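Long-range contact in omega-class glutathione S-transferase (Bombyx mori, PDB 3WD6), which binds glutathione and, as its omega-class family suggests, probably catalyses glutathione-dependent transferase and dehydroascorbate reductase reactions: residues A[185-193]-A[224-235]. Sequence-based numbering, arbitrary orientation.
Sequences WFERLRAFA and YLIPLEILAKFH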
ATOM      1  N   TRP A 185      -0.740   0.943   5.300  1.00 18.02           N
ATOM      2  CA  TRP A 185      -1.668   0.886   6.421  1.00 18.42           C
ATOM      3  C   TRP A 185      -1.347   1.955   7.438  1.00 21.64           C
ATOM      4  O   TRP A 185      -2.259   2.557   8.001  1.00 22.04           O
ATOM      5  CB  TRP A 185      -1.794  -0.522   6.991  1.00 14.77           C
ATOM      6  CG  TRP A 185      -2.510  -1.330   5.977  1.00 20.60           C
ATOM      7  CD1 TRP A 185      -3.871  -1.447   5.831  1.00 17.84           C
ATOM      8  CD2 TRP A 185      -1.925  -2.045   4.871  1.00 19.11           C
ATOM      9  NE1 TRP A 185      -4.159  -2.226   4.733  1.00 18.25           N
ATOM     10  CE2 TRP A 185      -2.991  -2.608   4.128  1.00 17.86           C
ATOM     11  CE3 TRP A 185      -0.608  -2.283   4.456  1.00 16.67           C
ATOM     12  CZ2 TRP A 185      -2.781  -3.388   2.989  1.00 19.78           C
ATOM     13  CZ3 TRP A 185      -0.398  -3.066   3.324  1.00 17.66           C
ATOM     14  CH2 TRP A 185      -1.481  -3.610   2.604  1.00 20.04           C
ATOM     15  N   PHE A 186      -0.060   2.238   7.632  1.00 17.55           N
ATOM     16  CA  PHE A 186       0.300   3.392   8.439  1.00 18.43           C
ATOM     17  C   PHE A 186      -0.213   4.711   7.834  1.00 22.03           C
ATOM     18  O   PHE A 186      -0.628   5.621   8.583  1.00 21.96           O
ATOM     19  CB  PHE A 186       1.803   3.434   8.695  1.00 17.75           C
ATOM     20  CG  PHE A 186       2.275   2.343   9.617  1.00 20.75           C
ATOM     21  CD1 PHE A 186       1.497   1.957  10.721  1.00 22.24           C
ATOM     22  CD2 PHE A 186       3.478   1.685   9.377  1.00 18.48           C
ATOM     23  CE1 PHE A 186       1.922   0.930  11.577  1.00 21.04           C
ATOM     24  CE2 PHE A 186       3.920   0.670  10.233  1.00 22.44           C
ATOM     25  CZ  PHE A 186       3.138   0.292  11.333  1.00 23.15           C
ATOM     26  N   GLU A 187      -0.185   4.829   6.501  1.00 17.58           N
ATOM     27  CA  GLU A 187      -0.673   6.043   5.864  1.00 18.84           C
ATOM     28  C   GLU A 187      -2.137   6.220   6.236  1.00 19.70           C
ATOM     29  O   GLU A 187      -2.595   7.339   6.513  1.00 19.26           O
ATOM     30  CB  GLU A 187      -0.510   6.000   4.328  1.00 18.09           C
ATOM     31  CG  GLU A 187      -0.909   7.326   3.650  1.00 16.60           C
ATOM     32  CD  GLU A 187      -0.500   7.447   2.173  1.00 19.36           C
ATOM     33  OE1 GLU A 187      -1.272   8.041   1.378  1.00 20.32           O
ATOM     34  OE2 GLU A 187       0.602   6.977   1.796  1.00 20.53           O
ATOM     35  N   ARG A 188      -2.861   5.103   6.263  1.00 21.15           N
ATOM     36  CA  ARG A 188      -4.298   5.102   6.540  1.00 20.75           C
ATOM     37  C   ARG A 188      -4.597   5.285   8.030  1.00 24.18           C
ATOM     38  O   ARG A 188      -5.579   5.935   8.396  1.00 24.96           O
ATOM     39  CB  ARG A 188      -4.955   3.827   5.979  1.00 19.16           C
ATOM     40  CG  ARG A 188      -5.313   3.924   4.481  1.00 20.14           C
ATOM     41  CD  ARG A 188      -4.947   2.674   3.687  1.00 15.05           C
ATOM     42  NE  ARG A 188      -5.177   2.850   2.246  1.00 18.24           N
ATOM     43  CZ  ARG A 188      -4.245   3.246   1.378  1.00 16.33           C
ATOM     44  NH1 ARG A 188      -3.013   3.499   1.793  1.00 17.52           N
ATOM     45  NH2 ARG A 188      -4.538   3.377   0.095  1.00 15.06           N
ATOM     46  N   LEU A 189      -3.735   4.742   8.888  1.00 23.35           N
ATOM     47  CA  LEU A 189      -3.922   4.856  10.335  1.00 28.11           C
ATOM     48  C   LEU A 189      -4.099   6.338  10.703  1.00 28.16           C
ATOM     49  O   LEU A 189      -4.902   6.682  11.579  1.00 27.39           O
ATOM     50  CB  LEU A 189      -2.727   4.223  11.087  1.00 28.90           C
ATOM     51  CG  LEU A 189      -2.649   4.151  12.625  1.00 31.27           C
ATOM     52  CD1 LEU A 189      -1.586   3.148  13.082  1.00 31.07           C
ATOM     53  CD2 LEU A 189      -2.397   5.520  13.273  1.00 31.75           C
ATOM     54  N   ARG A 190      -3.356   7.197  10.003  1.00 25.63           N
ATOM     55  CA  ARG A 190      -3.414   8.641  10.210  1.00 25.08           C
ATOM     56  C   ARG A 190      -4.850   9.209  10.093  1.00 28.19           C
ATOM     57  O   ARG A 190      -5.230  10.116  10.843  1.00 26.37           O
ATOM     58  CB  ARG A 190      -2.449   9.349   9.248  1.00 22.35           C
ATOM     59  CG  ARG A 190      -0.994   9.333   9.713  1.00 24.31           C
ATOM     60  CD  ARG A 190       0.015   9.470   8.553  1.00 20.53           C
ATOM     61  NE  ARG A 190       0.025  10.766   7.872  1.00 23.31           N
ATOM     62  CZ  ARG A 190      -0.523  10.995   6.671  1.00 26.48           C
ATOM     63  NH1 ARG A 190      -1.150  10.018   6.022  1.00 26.18           N
ATOM     64  NH2 ARG A 190      -0.442  12.197   6.109  1.00 25.47           N
ATOM     65  N   ALA A 191      -5.650   8.661   9.179  1.00 28.34           N
ATOM     66  CA  ALA A 191      -7.025   9.138   9.004  1.00 28.14           C
ATOM     67  C   ALA A 191      -8.004   8.499   9.979  1.00 28.41           C
ATOM     68  O   ALA A 191      -9.116   8.986  10.153  1.00 33.00           O
ATOM     69  CB  ALA A 191      -7.492   8.934   7.584  1.00 24.30           C
ATOM     70  N   PHE A 192      -7.605   7.405  10.609  1.00 32.29           N
ATOM     71  CA  PHE A 192      -8.451   6.792  11.624  1.00 35.15           C
ATOM     72  C   PHE A 192      -8.051   7.293  13.002  1.00 40.88           C
ATOM     73  O   PHE A 192      -8.567   6.813  14.010  1.00 44.49           O
ATOM     74  CB  PHE A 192      -8.341   5.272  11.575  1.00 36.93           C
ATOM     75  CG  PHE A 192      -8.997   4.660  10.374  1.00 41.33           C
ATOM     76  CD1 PHE A 192     -10.349   4.311  10.402  1.00 45.76           C
ATOM     77  CD2 PHE A 192      -8.275   4.441   9.212  1.00 37.70           C
ATOM     78  CE1 PHE A 192     -10.967   3.743   9.282  1.00 44.66           C
ATOM     79  CE2 PHE A 192      -8.889   3.872   8.084  1.00 45.00           C
ATOM     80  CZ  PHE A 192     -10.240   3.524   8.123  1.00 40.12           C
ATOM     81  N   ALA A 193      -7.139   8.262  13.042  1.00 37.17           N
ATOM     82  CA  ALA A 193      -6.582   8.711  14.310  1.00 42.32           C
ATOM     83  C   ALA A 193      -7.572   9.428  15.239  1.00 46.29           C
ATOM     84  O   ALA A 193      -7.179   9.859  16.319  1.00 51.96           O
ATOM     85  CB  ALA A 193      -5.323   9.559  14.082  1.00 33.68           C
ATOM     86  N   TYR A 224       3.315  10.296  -3.545  1.00 19.12           N
ATOM     87  CA  TYR A 224       2.075   9.547  -3.753  1.00 18.07           C
ATOM     88  C   TYR A 224       1.054   9.756  -2.617  1.00 18.90           C
ATOM     89  O   TYR A 224      -0.032   9.184  -2.649  1.00 20.22           O
ATOM     90  CB  TYR A 224       2.377   8.037  -3.919  1.00 17.44           C
ATOM     91  CG  TYR A 224       1.230   7.186  -4.452  1.00 17.66           C
ATOM     92  CD1 TYR A 224       0.677   7.438  -5.707  1.00 17.44           C
ATOM     93  CD2 TYR A 224       0.722   6.105  -3.717  1.00 19.32           C
ATOM     94  CE1 TYR A 224      -0.378   6.646  -6.226  1.00 17.10           C
ATOM     95  CE2 TYR A 224      -0.337   5.293  -4.230  1.00 16.24           C
ATOM     96  CZ  TYR A 224      -0.875   5.585  -5.489  1.00 20.27           C
ATOM     97  OH  TYR A 224      -1.911   4.835  -6.020  1.00 22.30           O
ATOM     98  N   LEU A 225       1.410  10.542  -1.602  1.00 22.89           N
ATOM     99  CA  LEU A 225       0.498  10.777  -0.470  1.00 22.35           C
ATOM    100  C   LEU A 225      -0.908  11.205  -0.914  1.00 23.06           C
ATOM    101  O   LEU A 225      -1.069  11.990  -1.864  1.00 24.79           O
ATOM    102  CB  LEU A 225       1.044  11.863   0.452  1.00 21.58           C
ATOM    103  CG  LEU A 225       2.116  11.399   1.432  1.00 25.14           C
ATOM    104  CD1 LEU A 225       2.575  12.608   2.290  1.00 19.16           C
ATOM    105  CD2 LEU A 225       1.590  10.236   2.305  1.00 18.96           C
ATOM    106  N   ILE A 226      -1.918  10.690  -0.223  1.00 19.49           N
ATOM    107  CA  ILE A 226      -3.269  11.183  -0.393  1.00 22.80           C
ATOM    108  C   ILE A 226      -3.540  12.243   0.692  1.00 26.02           C
ATOM    109  O   ILE A 226      -3.456  11.932   1.894  1.00 25.22           O
ATOM    110  CB  ILE A 226      -4.261  10.028  -0.270  1.00 22.80           C
ATOM    111  CG1 ILE A 226      -3.922   8.968  -1.327  1.00 22.34           C
ATOM    112  CG2 ILE A 226      -5.721  10.520  -0.389  1.00 23.67           C
ATOM    113  CD1 ILE A 226      -4.769   7.695  -1.241  1.00 19.02           C
ATOM    114  N   PRO A 227      -3.850  13.499   0.285  1.00 26.08           N
ATOM    115  CA  PRO A 227      -4.175  14.500   1.319  1.00 24.41           C
ATOM    116  C   PRO A 227      -5.257  13.949   2.264  1.00 25.98           C
ATOM    117  O   PRO A 227      -6.261  13.380   1.789  1.00 25.19           O
ATOM    118  CB  PRO A 227      -4.715  15.687   0.510  1.00 24.42           C
ATOM    119  CG  PRO A 227      -4.094  15.539  -0.847  1.00 22.32           C
ATOM    120  CD  PRO A 227      -4.024  14.037  -1.080  1.00 24.10           C
ATOM    121  N   LEU A 228      -5.053  14.085   3.576  1.00 23.99           N
ATOM    122  CA  LEU A 228      -5.896  13.383   4.551  1.00 23.18           C
ATOM    123  C   LEU A 228      -7.400  13.705   4.488  1.00 25.55           C
ATOM    124  O   LEU A 228      -8.243  12.837   4.774  1.00 22.52           O
ATOM    125  CB  LEU A 228      -5.352  13.576   5.970  1.00 25.91           C
ATOM    126  CG  LEU A 228      -4.199  12.624   6.300  1.00 27.85           C
ATOM    127  CD1 LEU A 228      -3.520  13.000   7.603  1.00 28.27           C
ATOM    128  CD2 LEU A 228      -4.706  11.175   6.341  1.00 25.87           C
ATOM    129  N   GLU A 229      -7.744  14.937   4.121  1.00 23.53           N
ATOM    130  CA  GLU A 229      -9.152  15.280   4.009  1.00 24.53           C
ATOM    131  C   GLU A 229      -9.760  14.548   2.819  1.00 26.27           C
ATOM    132  O   GLU A 229     -10.925  14.158   2.851  1.00 28.95           O
ATOM    133  CB  GLU A 229      -9.358  16.795   3.879  1.00 26.29           C
ATOM    134  CG  GLU A 229      -8.945  17.381   2.533  1.00 27.69           C
ATOM    135  CD  GLU A 229      -7.456  17.662   2.448  1.00 29.33           C
ATOM    136  OE1 GLU A 229      -6.688  17.130   3.299  1.00 26.97           O
ATOM    137  OE2 GLU A 229      -7.058  18.414   1.522  1.00 30.49           O
ATOM    138  N   ILE A 230      -8.971  14.339   1.771  1.00 24.82           N
ATOM    139  CA  ILE A 230      -9.457  13.563   0.632  1.00 25.54           C
ATOM    140  C   ILE A 230      -9.656  12.097   0.994  1.00 27.16           C
ATOM    141  O   ILE A 230     -10.625  11.450   0.561  1.00 27.54           O
ATOM    142  CB  ILE A 230      -8.484  13.611  -0.551  1.00 26.98           C
ATOM    143  CG1 ILE A 230      -8.285  15.060  -1.028  1.00 24.73           C
ATOM    144  CG2 ILE A 230      -8.974  12.672  -1.662  1.00 24.24           C
ATOM    145  CD1 ILE A 230      -9.561  15.704  -1.538  1.00 24.60           C
ATOM    146  N   LEU A 231      -8.721  11.557   1.774  1.00 25.88           N
ATOM    147  CA  LEU A 231      -8.782  10.146   2.121  1.00 26.25           C
ATOM    148  C   LEU A 231      -9.985   9.896   3.033  1.00 28.91           C
ATOM    149  O   LEU A 231     -10.716   8.925   2.857  1.00 29.87           O
ATOM    150  CB  LEU A 231      -7.465   9.699   2.766  1.00 23.02           C
ATOM    151  CG  LEU A 231      -7.308   8.216   3.121  1.00 26.50           C
ATOM    152  CD1 LEU A 231      -7.489   7.317   1.900  1.00 25.90           C
ATOM    153  CD2 LEU A 231      -5.952   7.964   3.788  1.00 23.71           C
ATOM    154  N   ALA A 232     -10.189  10.789   4.001  1.00 30.94           N
ATOM    155  CA  ALA A 232     -11.363  10.724   4.865  1.00 32.70           C
ATOM    156  C   ALA A 232     -12.654  10.821   4.058  1.00 33.58           C
ATOM    157  O   ALA A 232     -13.597  10.079   4.331  1.00 36.58           O
ATOM    158  CB  ALA A 232     -11.319  11.812   5.930  1.00 30.21           C
ATOM    159  N   LYS A 233     -12.706  11.729   3.082  1.00 29.67           N
ATOM    160  CA  LYS A 233     -13.886  11.819   2.222  1.00 31.41           C
ATOM    161  C   LYS A 233     -14.122  10.465   1.561  1.00 38.06           C
ATOM    162  O   LYS A 233     -15.216   9.887   1.646  1.00 40.07           O
ATOM    163  CB  LYS A 233     -13.721  12.887   1.144  1.00 34.04           C
ATOM    164  CG  LYS A 233     -15.034  13.616   0.802  1.00 35.61           C
ATOM    165  CD  LYS A 233     -15.104  14.089  -0.663  1.00 34.33           C
ATOM    166  CE  LYS A 233     -14.930  15.603  -0.803  1.00 35.95           C
ATOM    167  NZ  LYS A 233     -15.755  16.150  -1.928  1.00 33.18           N
ATOM    168  N   PHE A 234     -13.080   9.946   0.918  1.00 37.02           N
ATOM    169  CA  PHE A 234     -13.179   8.660   0.246  1.00 31.58           C
ATOM    170  C   PHE A 234     -13.720   7.578   1.183  1.00 35.23           C
ATOM    171  O   PHE A 234     -14.722   6.924   0.879  1.00 38.62           O
ATOM    172  CB  PHE A 234     -11.821   8.252  -0.330  1.00 29.47           C
ATOM    173  CG  PHE A 234     -11.873   7.001  -1.147  1.00 27.71           C
ATOM    174  CD1 PHE A 234     -12.336   7.038  -2.464  1.00 26.83           C
ATOM    175  CD2 PHE A 234     -11.490   5.784  -0.597  1.00 26.95           C
ATOM    176  CE1 PHE A 234     -12.404   5.881  -3.233  1.00 27.72           C
ATOM    177  CE2 PHE A 234     -11.551   4.626  -1.351  1.00 28.88           C
ATOM    178  CZ  PHE A 234     -12.009   4.675  -2.683  1.00 30.66           C
ATOM    179  N   HIS A 235     -13.052   7.382   2.315  1.00 35.04           N
ATOM    180  CA  HIS A 235     -13.501   6.400   3.298  1.00 38.85           C
ATOM    181  C   HIS A 235     -14.967   6.595   3.666  1.00 42.98           C
ATOM    182  O   HIS A 235     -15.673   5.618   3.956  1.00 41.93           O
ATOM    183  CB  HIS A 235     -12.652   6.478   4.573  1.00 39.88           C
ATOM    184  CG  HIS A 235     -11.254   5.971   4.400  1.00 38.96           C
ATOM    185  ND1 HIS A 235     -10.232   6.314   5.261  1.00 33.62           N
ATOM    186  CD2 HIS A 235     -10.712   5.142   3.476  1.00 37.70           C
ATOM    187  CE1 HIS A 235      -9.117   5.720   4.868  1.00 34.90           C
ATOM    188  NE2 HIS A 235      -9.378   5.003   3.789  1.00 33.18           N
TER
HETATM  189  O   HOH W   1      -1.189   6.941  -1.263  1.00 15.70           O
HETATM  190  O   HOH W   2      -1.150  13.113   3.704  1.00 25.59           O
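Glu-187 OE1 is gripped by the backbone N of Ile-226, at 3.2 Å and 165°, with a water within hydrogen-bonding distance of both OE1 and Tyr-224 O. The amide meets the syn side of the carboxylate but lies 32° out of its plane. With CG anti to the backbone N and the chain then extended, the acid spans the gap from helix 177-189 to the loop leading into helix 228-240. Its other oxygen, OE2, takes hydrogen bonds from Gln-42 and Trp-183, while Leu-225 CD2 packs against the carboxylate, 3.4 Å from OE2.

Arg-190 bends at chi3 (68°), turning NH1 back to Glu-187 O, 3.1 Å away in the carbonyl plane on a lone pair. NH2 donates a hydrogen bond to a second water, which in turn donates to Ile-226 O, and Leu-228 CD1 covers one guanidinium face, 3.5 Å from NH2. Without this guanidinium, as with an alanine here, Glu-187 O would probably lose its side-chain donor, the second water its link to NH2, and Leu-228 the flat cover over its methyls.

Further along, the small Ala-191 lets the two backbones approach, with 6.2 Å between the CA atoms of Ala-191 and Ala-232; its CB lies 3.8 Å from Leu-228 CD2. Leu-231 CD2 touches the aliphatic CG of Arg-188, whose guanidinium turns instead to Gln-42, Tyr-37 O and Pro-184 O, near the glutathione site. Flat rings suit the next place: Phe-192 lies obliquely over one imidazole face, CE2 3.7 Å from His-235 CE1, while Ala-191 CB and Arg-188 CG meet the imidazole edge.

The end of helix 177-189 and the residues after it are thus joined to the start of helix 228-240 and the loop before it by apolar contacts beside a water-assisted polar seam; the Gln-42 bonds of Glu-187 and Arg-188 tie this part of the C-terminal domain to the thioredoxin-like domain that carries Cys-38.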